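Local coordinates for protein phosphoglycerate kinase (Coxiella burnetii, PDB 4NG4) that catalyses the reversible transfer of a phosphoryl group between ATP and 3-phosphoglycerate in glycolysis, as a monomer, at residues Ala198-Ser203 with His210-Leu215; Gln221-Gly226 with Lys312-Ala317; Asn305-Tyr310 with Thr338-Gln343. One frame throughout, in Å; residues are numbered along the deposited sequence.

Contact 1: residues Ala198-Ser203 with His210-Leu215. With ADP (adenosine-5'-diphosphate), chain E.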
loop_
_atom_site.group_PDB
_atom_site.type_symbol
_atom_site.label_atom_id
_atom_site.label_comp_id
_atom_site.label_asym_id
_atom_site.label_seq_id
_atom_site.Cartn_x
_atom_site.Cartn_y
_atom_site.Cartn_z
ATOM N N ALA A 198 15.460 3.499 -3.954
ATOM C CA ALA A 198 14.124 3.866 -3.510
ATOM C C ALA A 198 13.782 5.222 -4.080
ATOM O O ALA A 198 14.450 6.202 -3.770
ATOM C CB ALA A 198 14.075 3.903 -1.999
ATOM N N VAL A 199 12.749 5.276 -4.914
ATOM C CA VAL A 199 12.203 6.534 -5.446
ATOM C C VAL A 199 10.988 6.945 -4.623
ATOM O O VAL A 199 10.083 6.147 -4.416
ATOM C CB VAL A 199 11.762 6.354 -6.910
ATOM C CG1 VAL A 199 11.304 7.659 -7.513
ATOM C CG2 VAL A 199 12.900 5.732 -7.719
ATOM N N VAL A 200 10.966 8.184 -4.153
ATOM C CA VAL A 200 9.900 8.647 -3.256
ATOM C C VAL A 200 9.424 10.027 -3.712
ATOM O O VAL A 200 10.183 11.000 -3.659
ATOM C CB VAL A 200 10.397 8.699 -1.793
ATOM C CG1 VAL A 200 9.402 9.464 -0.884
ATOM C CG2 VAL A 200 10.669 7.286 -1.290
ATOM N N GLY A 201 8.179 10.090 -4.179
ATOM C CA GLY A 201 7.605 11.306 -4.732
ATOM C C GLY A 201 6.268 11.633 -4.098
ATOM O O GLY A 201 5.665 10.810 -3.413
ATOM N N GLY A 202 5.807 12.856 -4.303
ATOM C CA GLY A 202 4.576 13.280 -3.679
ATOM C C GLY A 202 4.499 14.758 -3.402
ATOM O O GLY A 202 5.440 15.511 -3.682
ATOM N N SER A 203 3.375 15.154 -2.818
ATOM C CA SER A 203 3.069 16.553 -2.636
ATOM C C SER A 203 3.871 17.128 -1.466
ATOM O O SER A 203 4.187 18.314 -1.458
ATOM C CB SER A 203 1.562 16.726 -2.395
ATOM O OG SER A 203 0.807 15.637 -2.961
ATOM N N HIS A 210 8.912 9.846 7.460
ATOM C CA HIS A 210 9.191 8.678 8.287
ATOM C C HIS A 210 9.577 7.516 7.369
ATOM O O HIS A 210 10.344 6.650 7.751
ATOM C CB HIS A 210 7.989 8.357 9.199
ATOM C CG HIS A 210 8.247 7.273 10.194
ATOM N ND1 HIS A 210 7.224 6.620 10.848
ATOM C CD2 HIS A 210 9.397 6.716 10.649
ATOM C CE1 HIS A 210 7.728 5.718 11.674
ATOM N NE2 HIS A 210 9.046 5.750 11.568
ATOM N N LEU A 211 9.067 7.531 6.147
ATOM C CA LEU A 211 9.431 6.541 5.139
ATOM C C LEU A 211 10.852 6.747 4.663
ATOM O O LEU A 211 11.618 5.804 4.520
ATOM C CB LEU A 211 8.486 6.622 3.941
ATOM C CG LEU A 211 8.726 5.672 2.756
ATOM C CD1 LEU A 211 9.063 4.241 3.200
ATOM C CD2 LEU A 211 7.509 5.662 1.860
ATOM N N LEU A 212 11.208 7.997 4.429
ATOM C CA LEU A 212 12.578 8.339 4.077
ATOM C C LEU A 212 13.559 7.876 5.159
ATOM O O LEU A 212 14.640 7.358 4.839
ATOM C CB LEU A 212 12.683 9.844 3.833
ATOM C CG LEU A 212 11.803 10.353 2.676
ATOM C CD1 LEU A 212 11.799 11.871 2.575
ATOM C CD2 LEU A 212 12.242 9.709 1.342
ATOM N N GLU A 213 13.169 8.012 6.429
ATOM C CA GLU A 213 14.065 7.691 7.546
ATOM C C GLU A 213 14.406 6.216 7.593
ATOM O O GLU A 213 15.571 5.843 7.800
ATOM C CB GLU A 213 13.467 8.141 8.883
ATOM C CG GLU A 213 14.000 9.492 9.354
ATOM C CD GLU A 213 13.034 10.247 10.263
ATOM O OE1 GLU A 213 13.270 11.464 10.486
ATOM O OE2 GLU A 213 12.043 9.636 10.731
ATOM N N ASN A 214 13.392 5.381 7.393
ATOM C CA ASN A 214 13.576 3.932 7.454
ATOM C C ASN A 214 14.371 3.449 6.247
ATOM O O ASN A 214 15.250 2.613 6.388
ATOM C CB ASN A 214 12.214 3.219 7.535
ATOM C CG ASN A 214 12.330 1.717 7.874
ATOM O OD1 ASN A 214 12.920 1.331 8.877
ATOM N ND2 ASN A 214 11.730 0.881 7.045
ATOM N N LEU A 215 14.066 3.989 5.069
ATOM C CA LEU A 215 14.749 3.583 3.834
ATOM C C LEU A 215 16.219 4.043 3.810
ATOM O O LEU A 215 17.067 3.391 3.214
ATOM C CB LEU A 215 13.999 4.091 2.588
ATOM C CG LEU A 215 12.567 3.572 2.410
ATOM C CD1 LEU A 215 11.832 4.306 1.282
ATOM C CD2 LEU A 215 12.555 2.060 2.195
HETATM P PB ADP E . 1.189 8.394 -4.229
HETATM O O1B ADP E . 1.423 7.782 -5.588
HETATM O O2B ADP E . -0.278 8.579 -3.900
HETATM O O3B ADP E . 2.010 7.777 -3.122
HETATM P PA ADP E . 1.676 11.069 -3.312
HETATM O O1A ADP E . 0.392 10.899 -2.536
HETATM O O2A ADP E . 2.961 11.155 -2.531
HETATM O O3A ADP E . 1.826 9.874 -4.396
HETATM O "O5'" ADP E . 1.490 12.417 -4.194
HETATM C "C5'" ADP E . 1.427 12.405 -5.626
HETATM C "C4'" ADP E . 0.555 13.543 -6.136
HETATM O "O4'" ADP E . 1.239 14.787 -5.951
HETATM C "C3'" ADP E . 0.233 13.396 -7.625
HETATM O "O3'" ADP E . -1.185 13.321 -7.839
HETATM C "C2'" ADP E . 0.872 14.606 -8.299
HETATM O "O2'" ADP E . 0.009 15.243 -9.245
HETATM C "C1'" ADP E . 1.240 15.560 -7.161
HETATM N N9 ADP E . 2.556 16.232 -7.415
HETATM C C8 ADP E . 3.759 15.630 -7.571
HETATM N N7 ADP E . 4.727 16.556 -7.799
HETATM C C5 ADP E . 4.154 17.777 -7.788
HETATM C C6 ADP E . 4.601 19.182 -7.958
HETATM N N6 ADP E . 5.900 19.493 -8.196
HETATM N N1 ADP E . 3.656 20.153 -7.861
HETATM C C2 ADP E . 2.347 19.896 -7.627
HETATM N N3 ADP E . 1.879 18.643 -7.468
HETATM C C4 ADP E . 2.715 17.562 -7.535
#

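Contact 2: residues Gln221-Gly226 with Lys312-Ala317. With ADP (adenosine-5'-diphosphate), chain E.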
loop_
_atom_site.group_PDB
_atom_site.type_symbol
_atom_site.label_atom_id
_atom_site.label_comp_id
_atom_site.label_asym_id
_atom_site.label_seq_id
_atom_site.Cartn_x
_atom_site.Cartn_y
_atom_site.Cartn_z
ATOM N N GLN A 221 21.013 4.135 -3.145
ATOM C CA GLN A 221 20.640 5.390 -3.769
ATOM C C GLN A 221 19.236 5.729 -3.284
ATOM O O GLN A 221 18.456 4.810 -2.961
ATOM C CB GLN A 221 20.630 5.246 -5.295
ATOM C CG GLN A 221 22.009 5.253 -5.988
ATOM C CD GLN A 221 22.771 3.919 -5.904
ATOM O OE1 GLN A 221 22.203 2.844 -6.110
ATOM N NE2 GLN A 221 24.064 3.997 -5.626
ATOM N N LEU A 222 18.916 7.027 -3.206
ATOM C CA LEU A 222 17.537 7.474 -2.917
ATOM C C LEU A 222 17.179 8.678 -3.774
ATOM O O LEU A 222 17.980 9.597 -3.930
ATOM C CB LEU A 222 17.377 7.837 -1.438
ATOM C CG LEU A 222 15.988 8.297 -0.961
ATOM C CD1 LEU A 222 15.058 7.116 -0.803
ATOM C CD2 LEU A 222 16.083 9.074 0.348
ATOM N N ILE A 223 15.972 8.670 -4.329
ATOM C CA ILE A 223 15.527 9.712 -5.256
ATOM C C ILE A 223 14.220 10.324 -4.792
ATOM O O ILE A 223 13.205 9.639 -4.669
ATOM C CB ILE A 223 15.284 9.131 -6.647
ATOM C CG1 ILE A 223 16.606 8.796 -7.330
ATOM C CG2 ILE A 223 14.509 10.129 -7.518
ATOM C CD1 ILE A 223 16.427 8.062 -8.638
ATOM N N VAL A 224 14.239 11.622 -4.539
ATOM C CA VAL A 224 13.027 12.334 -4.173
ATOM C C VAL A 224 12.476 13.028 -5.418
ATOM O O VAL A 224 13.247 13.507 -6.253
ATOM C CB VAL A 224 13.270 13.376 -3.046
ATOM C CG1 VAL A 224 13.857 12.717 -1.827
ATOM C CG2 VAL A 224 14.169 14.495 -3.523
ATOM N N GLY A 225 11.143 13.081 -5.515
ATOM C CA GLY A 225 10.439 13.746 -6.609
ATOM C C GLY A 225 9.278 14.610 -6.142
ATOM O O GLY A 225 8.751 14.425 -5.035
ATOM N N GLY A 226 8.892 15.566 -6.995
ATOM C CA GLY A 226 7.767 16.477 -6.738
ATOM C C GLY A 226 7.973 17.462 -5.597
ATOM O O GLY A 226 9.101 17.913 -5.327
ATOM N N LYS A 312 19.782 5.834 -15.197
ATOM C CA LYS A 312 21.014 5.079 -14.924
ATOM C C LYS A 312 20.867 4.232 -13.667
ATOM O O LYS A 312 21.188 3.050 -13.682
ATOM C CB LYS A 312 22.216 6.034 -14.799
ATOM C CG LYS A 312 23.602 5.354 -14.697
ATOM C CD LYS A 312 24.738 6.330 -15.115
ATOM C CE LYS A 312 26.165 5.788 -14.843
ATOM N NZ LYS A 312 26.449 4.499 -15.553
ATOM N N LEU A 313 20.361 4.829 -12.593
ATOM C CA LEU A 313 20.261 4.138 -11.309
ATOM C C LEU A 313 19.255 2.967 -11.357
ATOM O O LEU A 313 19.470 1.926 -10.707
ATOM C CB LEU A 313 19.908 5.126 -10.188
ATOM C CG LEU A 313 20.894 6.280 -9.958
ATOM C CD1 LEU A 313 20.376 7.326 -8.961
ATOM C CD2 LEU A 313 22.233 5.735 -9.529
ATOM N N MET A 314 18.176 3.132 -12.130
ATOM C CA MET A 314 17.215 2.045 -12.328
ATOM C C MET A 314 17.837 0.886 -13.105
ATOM O O MET A 314 17.656 -0.286 -12.735
ATOM C CB MET A 314 15.944 2.528 -13.042
ATOM C CG MET A 314 15.119 3.568 -12.260
ATOM S SD MET A 314 15.015 3.285 -10.492
ATOM C CE MET A 314 15.084 4.980 -9.917
ATOM N N ALA A 315 18.559 1.219 -14.179
ATOM C CA ALA A 315 19.184 0.206 -15.042
ATOM C C ALA A 315 20.252 -0.627 -14.302
ATOM O O ALA A 315 20.443 -1.813 -14.562
ATOM C CB ALA A 315 19.779 0.879 -16.269
ATOM N N GLN A 316 20.921 0.016 -13.352
ATOM C CA GLN A 316 21.985 -0.606 -12.584
ATOM C C GLN A 316 21.469 -1.304 -11.333
ATOM O O GLN A 316 22.220 -2.021 -10.672
ATOM C CB GLN A 316 22.986 0.465 -12.170
ATOM C CG GLN A 316 23.740 1.079 -13.325
ATOM C CD GLN A 316 24.558 2.292 -12.916
ATOM O OE1 GLN A 316 24.280 2.937 -11.887
ATOM N NE2 GLN A 316 25.568 2.625 -13.729
ATOM N N ALA A 317 20.196 -1.079 -11.005
ATOM C CA ALA A 317 19.615 -1.528 -9.741
ATOM C C ALA A 317 19.375 -3.022 -9.735
ATOM O O ALA A 317 19.016 -3.609 -10.762
ATOM C CB ALA A 317 18.317 -0.800 -9.476
HETATM P PB ADP E . 1.189 8.394 -4.229
HETATM O O1B ADP E . 1.423 7.782 -5.588
HETATM O O2B ADP E . -0.278 8.579 -3.900
HETATM O O3B ADP E . 2.010 7.777 -3.122
HETATM P PA ADP E . 1.676 11.069 -3.312
HETATM O O1A ADP E . 0.392 10.899 -2.536
HETATM O O2A ADP E . 2.961 11.155 -2.531
HETATM O O3A ADP E . 1.826 9.874 -4.396
HETATM O "O5'" ADP E . 1.490 12.417 -4.194
HETATM C "C5'" ADP E . 1.427 12.405 -5.626
HETATM C "C4'" ADP E . 0.555 13.543 -6.136
HETATM O "O4'" ADP E . 1.239 14.787 -5.951
HETATM C "C3'" ADP E . 0.233 13.396 -7.625
HETATM O "O3'" ADP E . -1.185 13.321 -7.839
HETATM C "C2'" ADP E . 0.872 14.606 -8.299
HETATM O "O2'" ADP E . 0.009 15.243 -9.245
HETATM C "C1'" ADP E . 1.240 15.560 -7.161
HETATM N N9 ADP E . 2.556 16.232 -7.415
HETATM C C8 ADP E . 3.759 15.630 -7.571
HETATM N N7 ADP E . 4.727 16.556 -7.799
HETATM C C5 ADP E . 4.154 17.777 -7.788
HETATM C C6 ADP E . 4.601 19.182 -7.958
HETATM N N6 ADP E . 5.900 19.493 -8.196
HETATM N N1 ADP E . 3.656 20.153 -7.861
HETATM C C2 ADP E . 2.347 19.896 -7.627
HETATM N N3 ADP E . 1.879 18.643 -7.468
HETATM C C4 ADP E . 2.715 17.562 -7.535
#

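Contact 3: residues Asn305-Tyr310 with Thr338-Gln343. With MG (magnesium ion), chain D.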
loop_
_atom_site.group_PDB
_atom_site.type_symbol
_atom_site.label_atom_id
_atom_site.label_comp_id
_atom_site.label_asym_id
_atom_site.label_seq_id
_atom_site.Cartn_x
_atom_site.Cartn_y
_atom_site.Cartn_z
ATOM N N ASN A 305 18.226 15.742 -18.243
ATOM C CA ASN A 305 19.477 15.425 -17.514
ATOM C C ASN A 305 19.194 14.686 -16.230
ATOM O O ASN A 305 19.858 13.694 -15.918
ATOM C CB ASN A 305 20.285 16.685 -17.175
ATOM C CG ASN A 305 21.721 16.373 -16.780
ATOM O OD1 ASN A 305 22.043 16.229 -15.605
ATOM N ND2 ASN A 305 22.587 16.269 -17.767
ATOM N N THR A 306 18.195 15.167 -15.500
ATOM C CA THR A 306 17.755 14.518 -14.279
ATOM C C THR A 306 17.204 13.131 -14.573
ATOM O O THR A 306 17.701 12.149 -14.030
ATOM C CB THR A 306 16.685 15.347 -13.536
ATOM O OG1 THR A 306 17.150 16.688 -13.324
ATOM C CG2 THR A 306 16.354 14.698 -12.188
ATOM N N SER A 307 16.216 13.021 -15.454
ATOM C CA SER A 307 15.607 11.704 -15.677
ATOM C C SER A 307 16.523 10.733 -16.431
ATOM O O SER A 307 16.149 9.594 -16.641
ATOM C CB SER A 307 14.208 11.798 -16.316
ATOM O OG SER A 307 14.196 12.596 -17.468
ATOM N N ALA A 308 17.715 11.179 -16.825
ATOM C CA ALA A 308 18.757 10.284 -17.326
ATOM C C ALA A 308 19.599 9.751 -16.154
ATOM O O ALA A 308 19.980 8.568 -16.115
ATOM C CB ALA A 308 19.624 11.011 -18.322
ATOM N N THR A 309 19.890 10.631 -15.202
ATOM C CA THR A 309 20.462 10.207 -13.930
ATOM C C THR A 309 19.586 9.125 -13.278
ATOM O O THR A 309 20.087 8.058 -12.882
ATOM C CB THR A 309 20.635 11.401 -12.990
ATOM O OG1 THR A 309 21.739 12.187 -13.456
ATOM C CG2 THR A 309 20.872 10.949 -11.543
ATOM N N TYR A 310 18.283 9.376 -13.192
ATOM C CA TYR A 310 17.379 8.358 -12.648
ATOM C C TYR A 310 17.420 7.085 -13.501
ATOM O O TYR A 310 17.470 5.978 -12.973
ATOM C CB TYR A 310 15.931 8.849 -12.563
ATOM C CG TYR A 310 15.684 10.080 -11.716
ATOM C CD1 TYR A 310 16.654 10.594 -10.845
ATOM C CD2 TYR A 310 14.453 10.725 -11.766
ATOM C CE1 TYR A 310 16.396 11.739 -10.071
ATOM C CE2 TYR A 310 14.196 11.857 -10.987
ATOM C CZ TYR A 310 15.163 12.348 -10.148
ATOM O OH TYR A 310 14.878 13.449 -9.396
ATOM N N THR A 338 7.858 11.263 -15.405
ATOM C CA THR A 338 7.308 10.136 -14.664
ATOM C C THR A 338 7.178 8.919 -15.566
ATOM O O THR A 338 7.415 7.810 -15.126
ATOM C CB THR A 338 5.976 10.501 -14.013
ATOM O OG1 THR A 338 6.181 11.651 -13.189
ATOM C CG2 THR A 338 5.430 9.355 -13.163
ATOM N N ARG A 339 6.817 9.116 -16.827
ATOM C CA ARG A 339 6.848 8.017 -17.802
ATOM C C ARG A 339 8.270 7.469 -17.958
ATOM O O ARG A 339 8.512 6.286 -17.764
ATOM C CB ARG A 339 6.338 8.481 -19.166
ATOM C CG ARG A 339 5.985 7.335 -20.121
ATOM C CD ARG A 339 5.963 7.806 -21.567
ATOM N NE ARG A 339 5.476 9.190 -21.644
ATOM C CZ ARG A 339 4.199 9.549 -21.753
ATOM N NH1 ARG A 339 3.229 8.630 -21.831
ATOM N NH2 ARG A 339 3.893 10.840 -21.794
ATOM N N ALA A 340 9.206 8.355 -18.284
ATOM C CA ALA A 340 10.610 7.996 -18.428
ATOM C C ALA A 340 11.025 7.087 -17.299
ATOM O O ALA A 340 11.611 6.046 -17.522
ATOM C CB ALA A 340 11.474 9.236 -18.431
ATOM N N LEU A 341 10.704 7.504 -16.081
ATOM C CA LEU A 341 11.047 6.748 -14.890
ATOM C C LEU A 341 10.343 5.403 -14.918
ATOM O O LEU A 341 10.969 4.362 -14.731
ATOM C CB LEU A 341 10.666 7.529 -13.630
ATOM C CG LEU A 341 10.912 6.818 -12.288
ATOM C CD1 LEU A 341 12.402 6.760 -11.960
ATOM C CD2 LEU A 341 10.135 7.509 -11.170
ATOM N N ALA A 342 9.039 5.425 -15.156
ATOM C CA ALA A 342 8.245 4.201 -15.146
ATOM C C ALA A 342 8.831 3.191 -16.127
ATOM O O ALA A 342 9.031 2.030 -15.784
ATOM C CB ALA A 342 6.805 4.507 -15.491
ATOM N N GLN A 343 9.141 3.658 -17.334
ATOM C CA GLN A 343 9.723 2.819 -18.376
ATOM C C GLN A 343 11.074 2.251 -17.949
ATOM O O GLN A 343 11.364 1.081 -18.227
ATOM C CB GLN A 343 9.850 3.605 -19.682
ATOM C CG GLN A 343 8.494 3.971 -20.286
ATOM C CD GLN A 343 8.593 4.800 -21.563
ATOM O OE1 GLN A 343 9.524 5.587 -21.731
ATOM N NE2 GLN A 343 7.618 4.636 -22.463
HETATM MG MG MG D . 6.075 13.562 -14.591
#

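Contact 1: residues Ala198-Ser203 with His210-Leu215
Val-200 and Leu-212 form the tight part of this contact. The strand residue pushes its isopropyl group toward the helix, and CG1 comes to 3.6 Å from CD2 of Leu-212. CB and CG2 of Val-200 also lie close to the same CD2, so this one methyl rests against the whole branched end of the valine. The torsion of Val-200 (chi1 168°) sets CG1 anti to the backbone N and CG2 beside it. CG2 also meets a second leucine, Leu-215, whose CD1 is 4.1 Å away. The same CD1 meets CB of Ala-198 at 4.0 Å. Leu-215 thus fits across two strand residues that point to the same side. The valine and the leucines cross obliquely. No hydrogen bond joins the segments, and all the touching residues are buried.

The outer side of the helix is looser. His-210, Glu-213 and Asn-214 are partly exposed and do not touch the strand segment. Asn-214 is still held, through ND2, by the carbonyl of Leu-386.

Beyond Val-200 the strand leaves the helix and runs into the nucleotide site. OG of Ser-203 donates a hydrogen bond to O4' of the ADP ribose, 3.1 Å long. Gly-201 and Gly-202 pass beside the alpha-phosphate. The carbonyl of Gly-201 accepts a hydrogen bond from Lys-208, which also bonds to ADP.

Strand segment 198-202 and helix segment 210-215 run almost antiparallel, at 172°. They belong to strand 196-202 and helix 209-216, the first two members of a beta-alpha-beta unit completed by strand 221-226. In the parallel sheet, strand 196-202 lies between strands 221-226 and 319-323, and helix 380-387 packs beside the helix, against Leu-211.

Contact 2: residues Gln221-Gly226 with Lys312-Ala317
The flat amide of Gln-221 lies near Leu-313, with methyl CD2 of the leucine set to one side of the amide plane and displaced toward CG. The amide carbon CD is 4.1 Å from that methyl. The other flat group nearby is the adenine of ADP, at the far end of the strand, where Gly-226 meets it at N7. The motif is a helix packed on a strand of the parallel alpha/beta sheet, within the nucleotide-binding, Rossmann-like half of phosphoglycerate kinase.

Over the segment 312-316 the helix axis makes 139° with strand 221-226, between their N-to-C directions, and comes no closer than 10.4 Å, a gap filled by side chains. Leu-313 is the wedge between Gln-221 and Ile-223. Its CD2 touches CG of Gln-221 at 3.6 Å, and its CD1 reaches CD1 of Ile-223. Gln-221 bends at its second torsion (chi2 79°), which carries CG across the leucine methyls. It thus contributes carbon rather than a polar bond, and no hydrogen bond crosses between the segments.

The strand end near Gln-221 and Leu-313 is partly exposed, whereas Ile-223 and Met-314 are buried. Leu-222 points from this helix to the other face of the sheet. Strand 196-202 continues the floor, with Val-197 and Val-199 under Met-314. Helix 336-347 flanks the methionine through Leu-341, Ala-344 and Val-345. Gly-226 stands at the N-cap position of helix 227-235, so the same strand leads from this packing to the base of the nucleotide.

Met-314 starts out away from the strand, but its bent chain returns. Its terminal methyl CE meets CD1 of Ile-223 tip to tip, at 3.6 Å.

Contact 3: residues Asn305-Tyr310 with Thr338-Gln343
This is a small helix-to-helix contact, made by carbon atoms, between helices 304-316 and 336-347 on one face of the nucleotide-domain sheet. It has two touching pairs. On the outer side, CB of Ser-307 and CB of Ala-340 meet at 4.3 Å. Both side chains are small, and the backbones come close here: the CA atoms of Ser-307 and Leu-341 are 6.8 Å apart. The hydroxyl of Ser-307 takes no part across the helices. It bonds to the carbonyl of Gly-303, just before the helix.

On the buried side, CD1 of Leu-341 reaches CB of Tyr-310 at 4.1 Å. Leu-341 does not start toward the tyrosine, but with CG anti to its backbone N (chi1 177°) its end comes nearer. The methyl lies oblique to the aromatic ring. One ring face has the carbonyl O of Thr-306 above it, at 3.6 Å from the plane and shifted toward the rim. Leu-341 also packs on Trp-322 of strand 319-323, which ties the helix to the sheet.

Thr-338 points away from helix 304-316. Its OG1 binds the magnesium ion at 2.4 Å, and Asp-301 and Phe-334 complete the protein part of the metal site. The same oxygen has weak hydrogen bonds from the backbone N atoms of Ile-326 and Gly-327.

No hydrogen bond or charge pair links the two helices here. The contact therefore relies on shape and apolar burial, while Thr-338 gives its OG1 to the metal.

Overall arrangement
From the N terminus, the chain first reaches contact 1, which closes a short loop between strand 196-202 and helix 209-216. Contact 2 opens straight afterwards, on strand 221-226, and closes a long excursion only at helix 304-316. Contact 3 begins on that same helix, inside the span of contact 2, and ends beyond it on helix 336-347, so contacts 2 and 3 cross. Contact 1 stands in series before both. Strands 196-202 and 221-226 are sheet neighbours, joined by backbone bonds. Helix 209-216 packs on one face of this sheet, helices 304-316 and 336-347 on the other. Val-199 meets Met-314 and Leu-341 there, linking all three contacts.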